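Local coordinates for protein L-lactate dehydrogenase (Trichomonas vaginalis, PDB 4UUL) that probably catalyses NADH-dependent reduction of 2-keto acids, pyruvate to L-lactate and perhaps oxaloacetate to L-malate, on a scaffold of the malate dehydrogenase family, at residues Ala5-Thr10 with Ile80-Leu85; Ala13-Tyr18 with Met46-Ala51; Asp32-Leu37 with His63-Val68; His38-Pro43 with Lys74-Asp79. The protein carries 1 engineered substitution. All coordinates share one frame; numbering follows the deposited sequence.

Contact 1 of 4, residues Ala5-Thr10 with Ile80-Leu85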
loop_
_atom_site.group_PDB
_atom_site.type_symbol
_atom_site.label_atom_id
_atom_site.label_comp_id
_atom_site.label_asym_id
_atom_site.label_seq_id
_atom_site.Cartn_x
_atom_site.Cartn_y
_atom_site.Cartn_z
ATOM N N ALA B 5 -13.215 -12.187 8.493
ATOM C CA ALA B 5 -11.989 -12.807 8.937
ATOM C C ALA B 5 -11.258 -11.852 9.861
ATOM O O ALA B 5 -11.115 -10.679 9.568
ATOM C CB ALA B 5 -11.121 -13.114 7.713
ATOM N N HIS B 6 -10.766 -12.377 10.983
ATOM C CA HIS B 6 -10.070 -11.583 11.963
ATOM C C HIS B 6 -8.573 -11.698 11.790
ATOM O O HIS B 6 -7.997 -12.787 11.886
ATOM C CB HIS B 6 -10.527 -11.972 13.375
ATOM C CG HIS B 6 -11.864 -11.411 13.714
ATOM N ND1 HIS B 6 -12.072 -10.506 14.730
ATOM C CD2 HIS B 6 -13.080 -11.626 13.147
ATOM C CE1 HIS B 6 -13.357 -10.154 14.750
ATOM N NE2 HIS B 6 -13.986 -10.836 13.810
ATOM N N VAL B 7 -7.911 -10.570 11.551
ATOM C CA VAL B 7 -6.506 -10.521 11.188
ATOM C C VAL B 7 -5.751 -9.672 12.174
ATOM O O VAL B 7 -6.050 -8.505 12.347
ATOM C CB VAL B 7 -6.364 -9.877 9.771
ATOM C CG1 VAL B 7 -4.896 -9.778 9.397
ATOM C CG2 VAL B 7 -7.182 -10.635 8.737
ATOM N N LEU B 8 -4.728 -10.263 12.785
ATOM C CA LEU B 8 -3.855 -9.545 13.711
ATOM C C LEU B 8 -2.608 -9.034 12.978
ATOM O O LEU B 8 -1.977 -9.754 12.212
ATOM C CB LEU B 8 -3.405 -10.469 14.838
ATOM C CG LEU B 8 -2.286 -9.960 15.737
ATOM C CD1 LEU B 8 -2.667 -8.682 16.500
ATOM C CD2 LEU B 8 -1.843 -11.029 16.698
ATOM N N ILE B 9 -2.239 -7.786 13.256
ATOM C CA ILE B 9 -0.950 -7.215 12.891
ATOM C C ILE B 9 -0.303 -6.677 14.157
ATOM O O ILE B 9 -0.889 -5.847 14.831
ATOM C CB ILE B 9 -1.083 -6.065 11.854
ATOM C CG1 ILE B 9 -1.830 -6.554 10.604
ATOM C CG2 ILE B 9 0.282 -5.505 11.522
ATOM C CD1 ILE B 9 -2.256 -5.395 9.690
ATOM N N THR B 10 0.859 -7.230 14.531
ATOM C CA THR B 10 1.615 -6.706 15.648
ATOM C C THR B 10 2.542 -5.609 15.186
ATOM O O THR B 10 2.824 -5.482 13.998
ATOM C CB THR B 10 2.417 -7.813 16.389
ATOM O OG1 THR B 10 3.439 -8.244 15.509
ATOM C CG2 THR B 10 1.495 -8.915 16.816
ATOM N N ILE B 80 -8.665 -14.779 16.483
ATOM C CA ILE B 80 -8.085 -14.441 15.193
ATOM C C ILE B 80 -7.984 -15.638 14.253
ATOM O O ILE B 80 -7.750 -16.761 14.699
ATOM C CB ILE B 80 -6.753 -13.678 15.321
ATOM C CG1 ILE B 80 -5.690 -14.527 16.036
ATOM C CG2 ILE B 80 -7.003 -12.334 16.014
ATOM C CD1 ILE B 80 -4.317 -13.947 15.909
ATOM N N ASP B 81 -8.105 -15.369 12.951
ATOM C CA ASP B 81 -7.932 -16.337 11.863
ATOM C C ASP B 81 -6.495 -16.372 11.300
ATOM O O ASP B 81 -6.021 -17.389 10.840
ATOM C CB ASP B 81 -8.877 -15.993 10.719
ATOM C CG ASP B 81 -10.330 -16.179 11.119
ATOM O OD1 ASP B 81 -10.768 -17.334 11.242
ATOM O OD2 ASP B 81 -11.007 -15.173 11.313
ATOM N N CYS B 82 -5.831 -15.235 11.320
ATOM C CA CYS B 82 -4.427 -15.183 10.904
ATOM C C CYS B 82 -3.687 -14.026 11.606
ATOM O O CYS B 82 -4.330 -13.123 12.165
ATOM C CB CYS B 82 -4.233 -15.175 9.378
ATOM S SG CYS B 82 -4.758 -13.655 8.580
ATOM N N ALA B 83 -2.354 -14.083 11.594
ATOM C CA ALA B 83 -1.556 -13.106 12.249
ATOM C C ALA B 83 -0.313 -12.830 11.461
ATOM O O ALA B 83 0.367 -13.725 10.952
ATOM C CB ALA B 83 -1.133 -13.616 13.642
ATOM N N PHE B 84 0.020 -11.539 11.395
ATOM C CA PHE B 84 1.276 -11.037 10.845
ATOM C C PHE B 84 2.104 -10.557 12.042
ATOM O O PHE B 84 1.838 -9.482 12.607
ATOM C CB PHE B 84 1.008 -9.897 9.876
ATOM C CG PHE B 84 0.277 -10.315 8.631
ATOM C CD1 PHE B 84 -1.113 -10.391 8.597
ATOM C CD2 PHE B 84 0.986 -10.625 7.483
ATOM C CE1 PHE B 84 -1.768 -10.757 7.458
ATOM C CE2 PHE B 84 0.283 -10.987 6.318
ATOM C CZ PHE B 84 -1.087 -11.041 6.330
ATOM N N LEU B 85 3.090 -11.385 12.433
ATOM C CA LEU B 85 3.922 -11.064 13.614
ATOM C C LEU B 85 5.103 -10.242 13.115
ATOM O O LEU B 85 6.204 -10.761 12.829
ATOM C CB LEU B 85 4.350 -12.322 14.347
ATOM C CG LEU B 85 3.239 -13.144 14.933
ATOM C CD1 LEU B 85 3.806 -14.258 15.753
ATOM C CD2 LEU B 85 2.175 -12.396 15.714
#
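H6 is gripped through its backbone by D81. D81 OD2 accepts H6 N through its anti lone pair, at 2.8 Å and 175°, while D81 OD1 forms a salt bridge with K120. The H6 carbonyl accepts D81 N in its plane (D81 N to H6 O, 2.8 Å) and, weakly, C82 N. Further on the bonds alternate: L8 N to C82 O, F84 N to L8 O, and T10 N to F84 O at 3.1 Å. They join strands 5-10 and 82-85 in parallel, 11° apart, at the centre of a Rossmann sheet ordered 3-2-1-4-5-6. Between these two strands the order of addition switches sides, the topological switch point of this fold. Apolar contacts flank the bonds on both faces. V7 carries CG1 anti to its backbone N (chi1 178°), and this methyl meets the edge of the F84 ring in its plane, 3.8 Å from F84 CE1; V7 CG2 rests 3.9 Å from C82 SG. On the opposite face I80 CD1 wedges against L8, 3.8 Å from L8 CB, with A83 CB alongside. At the C-terminal ends T10 CG2 touches L85 CD2 at 3.7 Å, while T10 OG1 is bonded to A87 N.

Contact 2 of 4, residues Ala13-Tyr18 with Met46-Ala51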
loop_
_atom_site.group_PDB
_atom_site.type_symbol
_atom_site.label_atom_id
_atom_site.label_comp_id
_atom_site.label_asym_id
_atom_site.label_seq_id
_atom_site.Cartn_x
_atom_site.Cartn_y
_atom_site.Cartn_z
ATOM N N ALA B 13 1.679 0.108 14.510
ATOM C CA ALA B 13 1.930 1.528 14.302
ATOM C C ALA B 13 3.135 1.832 13.427
ATOM O O ALA B 13 3.367 2.965 13.046
ATOM C CB ALA B 13 2.072 2.220 15.630
ATOM N N GLY B 14 3.925 0.825 13.112
ATOM C CA GLY B 14 5.092 1.055 12.300
ATOM C C GLY B 14 4.778 1.159 10.838
ATOM O O GLY B 14 3.615 1.043 10.409
ATOM N N GLN B 15 5.815 1.326 10.025
ATOM C CA GLN B 15 5.575 1.518 8.592
ATOM C C GLN B 15 4.984 0.281 7.907
ATOM O O GLN B 15 4.130 0.408 7.043
ATOM C CB GLN B 15 6.822 1.966 7.873
ATOM C CG GLN B 15 6.492 2.397 6.460
ATOM C CD GLN B 15 5.347 3.406 6.383
ATOM O OE1 GLN B 15 4.353 3.162 5.724
ATOM N NE2 GLN B 15 5.487 4.533 7.077
ATOM N N ILE B 16 5.490 -0.918 8.251
ATOM C CA ILE B 16 4.918 -2.108 7.670
ATOM C C ILE B 16 3.437 -2.193 8.062
ATOM O O ILE B 16 2.549 -2.415 7.212
ATOM C CB ILE B 16 5.703 -3.353 8.058
ATOM C CG1 ILE B 16 7.078 -3.331 7.351
ATOM C CG2 ILE B 16 4.911 -4.577 7.720
ATOM C CD1 ILE B 16 8.069 -4.390 7.856
ATOM N N GLY B 17 3.138 -1.989 9.333
ATOM C CA GLY B 17 1.765 -2.088 9.759
ATOM C C GLY B 17 0.825 -1.133 9.053
ATOM O O GLY B 17 -0.334 -1.454 8.752
ATOM N N TYR B 18 1.335 0.065 8.845
ATOM C CA TYR B 18 0.577 1.129 8.182
ATOM C C TYR B 18 0.152 0.636 6.790
ATOM O O TYR B 18 -1.026 0.766 6.381
ATOM C CB TYR B 18 1.450 2.354 8.071
ATOM C CG TYR B 18 0.826 3.575 7.432
ATOM C CD1 TYR B 18 -0.123 4.333 8.094
ATOM C CD2 TYR B 18 1.226 4.002 6.217
ATOM C CE1 TYR B 18 -0.676 5.484 7.533
ATOM C CE2 TYR B 18 0.720 5.142 5.659
ATOM C CZ TYR B 18 -0.225 5.874 6.312
ATOM O OH TYR B 18 -0.652 7.020 5.730
ATOM N N MET B 46 0.671 4.452 20.749
ATOM C CA MET B 46 -0.773 4.455 20.566
ATOM C C MET B 46 -1.301 5.686 19.834
ATOM O O MET B 46 -2.247 5.565 19.076
ATOM C CB MET B 46 -1.521 4.221 21.879
ATOM C CG MET B 46 -1.422 2.758 22.322
ATOM S SD MET B 46 -1.849 1.472 21.100
ATOM C CE MET B 46 -3.630 1.479 21.253
ATOM N N ASN B 47 -0.693 6.855 19.999
ATOM C CA ASN B 47 -1.121 7.985 19.164
ATOM C C ASN B 47 -0.898 7.724 17.656
ATOM O O ASN B 47 -1.796 8.029 16.824
ATOM C CB ASN B 47 -0.444 9.260 19.595
ATOM C CG ASN B 47 -1.031 9.816 20.875
ATOM O OD1 ASN B 47 -2.137 9.447 21.287
ATOM N ND2 ASN B 47 -0.294 10.690 21.515
ATOM N N ARG B 48 0.246 7.127 17.306
ATOM C CA ARG B 48 0.470 6.786 15.915
ATOM C C ARG B 48 -0.524 5.701 15.455
ATOM O O ARG B 48 -0.976 5.674 14.307
ATOM C CB ARG B 48 1.920 6.363 15.715
ATOM C CG ARG B 48 2.431 6.644 14.312
ATOM C CD ARG B 48 3.881 6.338 14.154
ATOM N NE ARG B 48 4.173 5.900 12.793
ATOM C CZ ARG B 48 5.162 5.063 12.474
ATOM N NH1 ARG B 48 5.943 4.557 13.428
ATOM N NH2 ARG B 48 5.355 4.705 11.210
ATOM N N LEU B 49 -0.885 4.796 16.357
ATOM C CA LEU B 49 -1.857 3.797 15.977
ATOM C C LEU B 49 -3.228 4.424 15.756
ATOM O O LEU B 49 -3.938 4.059 14.799
ATOM C CB LEU B 49 -1.923 2.662 17.008
ATOM C CG LEU B 49 -2.706 1.442 16.534
ATOM C CD1 LEU B 49 -2.332 0.987 15.107
ATOM C CD2 LEU B 49 -2.445 0.349 17.516
ATOM N N THR B 50 -3.594 5.399 16.591
ATOM C CA THR B 50 -4.828 6.123 16.405
ATOM C C THR B 50 -4.820 6.813 15.031
ATOM O O THR B 50 -5.825 6.778 14.305
ATOM C CB THR B 50 -5.067 7.107 17.527
ATOM O OG1 THR B 50 -5.239 6.371 18.744
ATOM C CG2 THR B 50 -6.319 7.943 17.267
ATOM N N ALA B 51 -3.696 7.436 14.671
ATOM C CA ALA B 51 -3.581 8.045 13.352
ATOM C C ALA B 51 -3.821 7.026 12.240
ATOM O O ALA B 51 -4.484 7.333 11.252
ATOM C CB ALA B 51 -2.226 8.703 13.161
HETATM O O HOH W 1 0.602 4.762 12.081
#
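R48 reaches from helix 46-57 across the A13-G14 peptide, which belongs to the glycine-rich dinucleotide-binding loop (G11-x-x-G14-x-x-G17) of the Rossmann fold. Its CG stands anti to the backbone N (chi1 -152°), the chain runs on extended through chi2, and a bend at chi3 (149°) sets NE off the extended line; the guanidinium beyond it lies with one face over the loop. A13 C sits 3.9 Å above that plane, over its centre, and G14 N lies over the same face, offset toward the rim. No hydrogen bond crosses directly between the segments; A13 O also lies over this face, where the N-H groups of R48 point at poor angles to it. The Q15 side chain, bent at chi2, crosses that of R48 at about a right angle, with the amide and guanidinium planes 46° apart and Q15 NE2 4.1 Å from R48 NH2. Both residues bind NADH in this enzyme, and this coenzyme-free chain keeps them close together. Beneath the polar ends the packing is apolar, A13 CB lying 4.1 Å from R48 CB and 4.2 Å from L49 CB. G14 is the N-cap of helix 15-25, its carbonyl accepting Y18 N. One water donates to both segments, bonding R48 O at 2.9 Å and, weakly, A13 O at 3.4 Å.

Contact 3 of 4, residues Asp32-Leu37 with His63-Val68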
loop_
_atom_site.group_PDB
_atom_site.type_symbol
_atom_site.label_atom_id
_atom_site.label_comp_id
_atom_site.label_asym_id
_atom_site.label_seq_id
_atom_site.Cartn_x
_atom_site.Cartn_y
_atom_site.Cartn_z
ATOM N N ASP B 32 -13.561 -11.279 -1.621
ATOM C CA ASP B 32 -14.845 -10.676 -1.322
ATOM C C ASP B 32 -15.210 -10.672 0.165
ATOM O O ASP B 32 -16.162 -10.019 0.564
ATOM C CB ASP B 32 -15.966 -11.392 -2.093
ATOM C CG ASP B 32 -15.893 -11.164 -3.584
ATOM O OD1 ASP B 32 -15.141 -10.291 -4.038
ATOM O OD2 ASP B 32 -16.595 -11.871 -4.306
ATOM N N ARG B 33 -14.490 -11.434 0.973
ATOM C CA ARG B 33 -14.816 -11.556 2.380
ATOM C C ARG B 33 -14.359 -10.319 3.157
ATOM O O ARG B 33 -13.289 -9.782 2.883
ATOM C CB ARG B 33 -14.136 -12.798 2.930
ATOM C CG ARG B 33 -14.504 -13.105 4.360
ATOM C CD ARG B 33 -13.925 -14.444 4.786
ATOM N NE ARG B 33 -14.270 -14.724 6.178
ATOM C CZ ARG B 33 -13.699 -15.660 6.913
ATOM N NH1 ARG B 33 -12.752 -16.412 6.380
ATOM N NH2 ARG B 33 -14.063 -15.808 8.178
ATOM N N GLN B 34 -15.151 -9.863 4.121
ATOM C CA GLN B 34 -14.699 -8.757 4.948
ATOM C C GLN B 34 -13.608 -9.157 5.930
ATOM O O GLN B 34 -13.479 -10.354 6.269
ATOM C CB GLN B 34 -15.844 -8.153 5.712
ATOM C CG GLN B 34 -16.855 -7.418 4.848
ATOM C CD GLN B 34 -17.724 -6.551 5.686
ATOM O OE1 GLN B 34 -18.409 -7.035 6.598
ATOM N NE2 GLN B 34 -17.706 -5.256 5.399
ATOM N N VAL B 35 -12.871 -8.147 6.393
ATOM C CA VAL B 35 -11.826 -8.335 7.367
ATOM C C VAL B 35 -12.080 -7.438 8.571
ATOM O O VAL B 35 -12.654 -6.354 8.458
ATOM C CB VAL B 35 -10.436 -8.060 6.767
ATOM C CG1 VAL B 35 -10.133 -9.065 5.694
ATOM C CG2 VAL B 35 -10.310 -6.616 6.286
ATOM N N TYR B 36 -11.667 -7.941 9.727
ATOM C CA TYR B 36 -11.709 -7.207 10.976
ATOM C C TYR B 36 -10.265 -7.188 11.514
ATOM O O TYR B 36 -9.678 -8.259 11.713
ATOM C CB TYR B 36 -12.664 -7.839 12.010
ATOM C CG TYR B 36 -12.762 -7.038 13.276
ATOM C CD1 TYR B 36 -11.756 -7.104 14.234
ATOM C CD2 TYR B 36 -13.880 -6.274 13.558
ATOM C CE1 TYR B 36 -11.840 -6.417 15.422
ATOM C CE2 TYR B 36 -13.982 -5.579 14.755
ATOM C CZ TYR B 36 -12.940 -5.639 15.673
ATOM O OH TYR B 36 -13.035 -4.941 16.852
ATOM N N LEU B 37 -9.664 -5.995 11.633
ATOM C CA LEU B 37 -8.225 -5.869 11.958
ATOM C C LEU B 37 -8.025 -5.714 13.451
ATOM O O LEU B 37 -8.597 -4.852 14.082
ATOM C CB LEU B 37 -7.604 -4.685 11.212
ATOM C CG LEU B 37 -7.650 -4.777 9.682
ATOM C CD1 LEU B 37 -7.063 -3.530 9.104
ATOM C CD2 LEU B 37 -6.933 -5.978 9.240
ATOM N N HIS B 63 -14.558 -3.487 2.458
ATOM C CA HIS B 63 -14.141 -4.782 3.023
ATOM C C HIS B 63 -13.847 -4.718 4.503
ATOM O O HIS B 63 -13.625 -5.749 5.122
ATOM C CB HIS B 63 -12.908 -5.365 2.310
ATOM C CG HIS B 63 -13.134 -5.736 0.890
ATOM N ND1 HIS B 63 -13.035 -4.843 -0.149
ATOM C CD2 HIS B 63 -13.418 -6.931 0.326
ATOM C CE1 HIS B 63 -13.251 -5.468 -1.285
ATOM N NE2 HIS B 63 -13.486 -6.737 -1.030
ATOM N N LEU B 64 -13.786 -3.530 5.069
ATOM C CA LEU B 64 -13.396 -3.380 6.457
ATOM C C LEU B 64 -14.598 -3.423 7.362
ATOM O O LEU B 64 -15.358 -2.477 7.448
ATOM C CB LEU B 64 -12.575 -2.113 6.668
ATOM C CG LEU B 64 -11.950 -1.920 8.061
ATOM C CD1 LEU B 64 -10.991 -3.034 8.432
ATOM C CD2 LEU B 64 -11.202 -0.611 8.129
ATOM N N ALA B 65 -14.818 -4.564 8.016
ATOM C CA ALA B 65 -15.931 -4.738 8.966
ATOM C C ALA B 65 -15.734 -3.952 10.221
ATOM O O ALA B 65 -16.677 -3.501 10.833
ATOM C CB ALA B 65 -16.083 -6.218 9.311
ATOM N N GLY B 66 -14.490 -3.778 10.622
ATOM C CA GLY B 66 -14.145 -3.078 11.846
ATOM C C GLY B 66 -12.684 -3.314 12.213
ATOM O O GLY B 66 -11.948 -3.957 11.464
ATOM N N PHE B 67 -12.272 -2.791 13.363
ATOM C CA PHE B 67 -10.926 -2.952 13.857
ATOM C C PHE B 67 -10.923 -2.666 15.360
ATOM O O PHE B 67 -11.845 -2.047 15.910
ATOM C CB PHE B 67 -9.970 -1.979 13.162
ATOM C CG PHE B 67 -10.342 -0.548 13.347
ATOM C CD1 PHE B 67 -9.938 0.153 14.458
ATOM C CD2 PHE B 67 -11.114 0.094 12.408
ATOM C CE1 PHE B 67 -10.328 1.484 14.646
ATOM C CE2 PHE B 67 -11.496 1.406 12.584
ATOM C CZ PHE B 67 -11.089 2.098 13.699
ATOM N N VAL B 68 -9.844 -3.088 15.992
ATOM C CA VAL B 68 -9.536 -2.698 17.356
ATOM C C VAL B 68 -8.048 -2.370 17.395
ATOM O O VAL B 68 -7.218 -3.119 16.912
ATOM C CB VAL B 68 -9.897 -3.777 18.401
ATOM C CG1 VAL B 68 -9.141 -5.079 18.222
ATOM C CG2 VAL B 68 -9.707 -3.212 19.810
HETATM O O HOH W 2 -13.671 -8.143 -3.437
#
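V35-L37 and L64-V68 run parallel, 14° apart with axes 4.6 Å from each other, held by V35 N to H63 O (2.8 Å), A65 N to V35 O, L37 N to G66 O and V68 N to L37 O (2.9 Å). Between the pairs V35-L64 and L37-F67 the second strand spends one residue more than the first. At this step the Y36 ring lies over the G66-F67 peptide, its CG anti to the backbone N (chi1 -177°); G66 C is 3.4 Å above the ring plane and F67 N sits on the same side, both toward the rim. G66, without a side chain, lets the ring come down on the backbone. V68 CG1 adds a contact 4.1 Å from Y36 CE1. On the other face L64 CD1 meets L37 CG at 4.0 Å, the two leucines crossing at about a right angle, and F67 CB touches L37 CB. At the solvent-facing end, Q34 OE1 lies 3.7 Å from A65 CB while its NE2 bonds to P62 O, and a water links D32 OD1 to H63 NE2. Helix 46-57 joins the strands in a beta-alpha-beta unit, whose second strand, 64-70, forms an edge of the Rossmann sheet.

Contact 4 of 4, residues His38-Pro43 with Lys74-Asp79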
loop_
_atom_site.group_PDB
_atom_site.type_symbol
_atom_site.label_atom_id
_atom_site.label_comp_id
_atom_site.label_asym_id
_atom_site.label_seq_id
_atom_site.Cartn_x
_atom_site.Cartn_y
_atom_site.Cartn_z
ATOM N N HIS B 38 -7.173 -6.570 13.991
ATOM C CA HIS B 38 -6.665 -6.429 15.367
ATOM C C HIS B 38 -5.272 -5.828 15.248
ATOM O O HIS B 38 -4.396 -6.410 14.605
ATOM C CB HIS B 38 -6.598 -7.772 16.047
ATOM C CG HIS B 38 -7.917 -8.448 16.217
ATOM N ND1 HIS B 38 -8.423 -8.775 17.454
ATOM C CD2 HIS B 38 -8.813 -8.931 15.320
ATOM C CE1 HIS B 38 -9.580 -9.402 17.311
ATOM N NE2 HIS B 38 -9.856 -9.490 16.027
ATOM N N LEU B 39 -5.105 -4.620 15.794
ATOM C CA LEU B 39 -3.908 -3.816 15.592
ATOM C C LEU B 39 -3.237 -3.613 16.935
ATOM O O LEU B 39 -3.737 -2.866 17.789
ATOM C CB LEU B 39 -4.289 -2.481 14.944
ATOM C CG LEU B 39 -5.046 -2.620 13.628
ATOM C CD1 LEU B 39 -5.582 -1.291 13.181
ATOM C CD2 LEU B 39 -4.126 -3.145 12.541
ATOM N N LEU B 40 -2.121 -4.324 17.168
ATOM C CA LEU B 40 -1.447 -4.344 18.447
ATOM C C LEU B 40 -0.166 -3.550 18.406
ATOM O O LEU B 40 0.633 -3.685 17.474
ATOM C CB LEU B 40 -1.143 -5.789 18.862
ATOM C CG LEU B 40 -0.373 -6.021 20.155
ATOM C CD1 LEU B 40 -1.169 -5.553 21.370
ATOM C CD2 LEU B 40 0.053 -7.492 20.305
ATOM N N ASP B 41 0.047 -2.720 19.432
ATOM C CA ASP B 41 1.341 -2.059 19.615
ATOM C C ASP B 41 1.495 -1.696 21.096
ATOM O O ASP B 41 0.688 -2.128 21.905
ATOM C CB ASP B 41 1.537 -0.889 18.629
ATOM C CG ASP B 41 2.968 -0.717 18.156
ATOM O OD1 ASP B 41 3.888 -0.871 18.981
ATOM O OD2 ASP B 41 3.165 -0.467 16.938
ATOM N N ILE B 42 2.561 -0.992 21.427
ATOM C CA ILE B 42 2.863 -0.670 22.798
ATOM C C ILE B 42 2.364 0.730 23.138
ATOM O O ILE B 42 2.122 1.544 22.248
ATOM C CB ILE B 42 4.349 -0.772 23.076
ATOM C CG1 ILE B 42 5.153 0.123 22.142
ATOM C CG2 ILE B 42 4.797 -2.242 23.005
ATOM C CD1 ILE B 42 6.629 0.271 22.620
ATOM N N PRO B 43 2.214 1.033 24.425
ATOM C CA PRO B 43 1.599 2.303 24.795
ATOM C C PRO B 43 2.209 3.552 24.155
ATOM O O PRO B 43 1.417 4.427 23.769
ATOM C CB PRO B 43 1.721 2.300 26.334
ATOM C CG PRO B 43 1.664 0.876 26.689
ATOM C CD PRO B 43 2.436 0.175 25.604
ATOM N N LYS B 74 -5.045 -9.965 25.025
ATOM C CA LYS B 74 -6.296 -10.688 24.809
ATOM C C LYS B 74 -7.129 -10.044 23.695
ATOM O O LYS B 74 -7.585 -10.737 22.764
ATOM C CB LYS B 74 -7.158 -10.784 26.063
ATOM C CG LYS B 74 -8.389 -11.626 25.803
ATOM C CD LYS B 74 -9.188 -11.873 27.052
ATOM C CE LYS B 74 -10.410 -12.743 26.756
ATOM N NZ LYS B 74 -11.073 -13.166 28.010
ATOM N N ALA B 75 -7.261 -8.723 23.707
ATOM C CA ALA B 75 -8.044 -8.065 22.681
ATOM C C ALA B 75 -7.413 -8.276 21.292
ATOM O O ALA B 75 -8.111 -8.323 20.280
ATOM C CB ALA B 75 -8.162 -6.596 22.992
ATOM N N ALA B 76 -6.088 -8.332 21.232
ATOM C CA ALA B 76 -5.382 -8.453 19.977
ATOM C C ALA B 76 -5.474 -9.861 19.393
ATOM O O ALA B 76 -5.551 -10.020 18.183
ATOM C CB ALA B 76 -3.938 -8.064 20.181
ATOM N N PHE B 77 -5.460 -10.878 20.251
ATOM C CA PHE B 77 -5.352 -12.265 19.786
ATOM C C PHE B 77 -6.685 -13.021 19.771
ATOM O O PHE B 77 -6.776 -14.102 19.225
ATOM C CB PHE B 77 -4.323 -13.074 20.609
ATOM C CG PHE B 77 -2.871 -12.675 20.362
ATOM C CD1 PHE B 77 -2.302 -11.625 21.057
ATOM C CD2 PHE B 77 -2.092 -13.332 19.430
ATOM C CE1 PHE B 77 -1.003 -11.254 20.848
ATOM C CE2 PHE B 77 -0.779 -12.950 19.233
ATOM C CZ PHE B 77 -0.249 -11.922 19.923
ATOM N N LYS B 78 -7.717 -12.462 20.390
ATOM C CA LYS B 78 -8.984 -13.168 20.577
ATOM C C LYS B 78 -9.645 -13.560 19.255
ATOM O O LYS B 78 -10.030 -12.717 18.451
ATOM C CB LYS B 78 -9.947 -12.372 21.447
ATOM C CG LYS B 78 -11.193 -13.149 21.776
ATOM C CD LYS B 78 -12.046 -12.397 22.792
ATOM C CE LYS B 78 -13.342 -13.144 23.104
ATOM N NZ LYS B 78 -14.166 -12.479 24.169
ATOM N N ASP B 79 -9.764 -14.854 19.048
ATOM C CA ASP B 79 -10.499 -15.457 17.944
ATOM C C ASP B 79 -9.964 -15.029 16.580
ATOM O O ASP B 79 -10.723 -15.017 15.591
ATOM C CB ASP B 79 -12.007 -15.207 18.069
ATOM C CG ASP B 79 -12.607 -15.813 19.339
ATOM O OD1 ASP B 79 -12.096 -16.840 19.811
ATOM O OD2 ASP B 79 -13.593 -15.275 19.852
#
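The H38 imidazole meets helix 73-77 through its edge: A75 O lies 7° out of the ring plane and accepts a hydrogen bond from H38 ND1 at 2.9 Å and 149°. The donor also lies in the plane of the A75 carbonyl, although the bond is bent. A76 O stands oblique to the ring, 3.2 Å from H38 ND1 but at too poor an angle to bond, and K78 O is likewise oblique, 3.5 Å from H38 CE1. At the far edge NE2 is bonded to H6 ND1, and the H6 and Y36 rings meet that of H38 at steep inclinations. The other flat group, the F77 phenyl, is approached obliquely by L40 CD2, 3.9 Å from F77 CE1. L40 holds CG anti to its backbone N (chi1 177°), and its CB and both methyls pack against one side of A76 CB, 3.8 Å from L40 CB and 3.9 Å from L40 CD1. The contact thus seats the C-terminal turn of helix 73-77 against strand 35-40 of the Rossmann domain. Past the strand, D41, an NADH-binding residue, takes I42 N on OD1. Because ND1 donates to A75 O, a neutral H38 would have NE2 as an acceptor, consistent with the H6 ring supplying the proton in that bond; the carbonyls of the helix end would probably stabilise the hydrogen on ND1.

The four contacts build one half of the Rossmann domain outward from its middle. Contact 1 supplies the central strand pair; strand 35-40 lies beside strand 5-10 and is shared by contacts 3 and 4, whose centres are about 11 and 9 Å from that of contact 1. A5 O probably bonds Y36 N at 2.8 Å, tying contacts 1 and 3, and V68 O to L39 N, also 2.8 Å, probably ties 3 to 4. Contact 2 sits at the coenzyme end, its centre about 13 Å from that of contact 4. There A13 N lies 2.9 Å from D41 OD2, bringing the glycine-rich loop and the acidic residue after strand 35-40 together as parts of the NADH site.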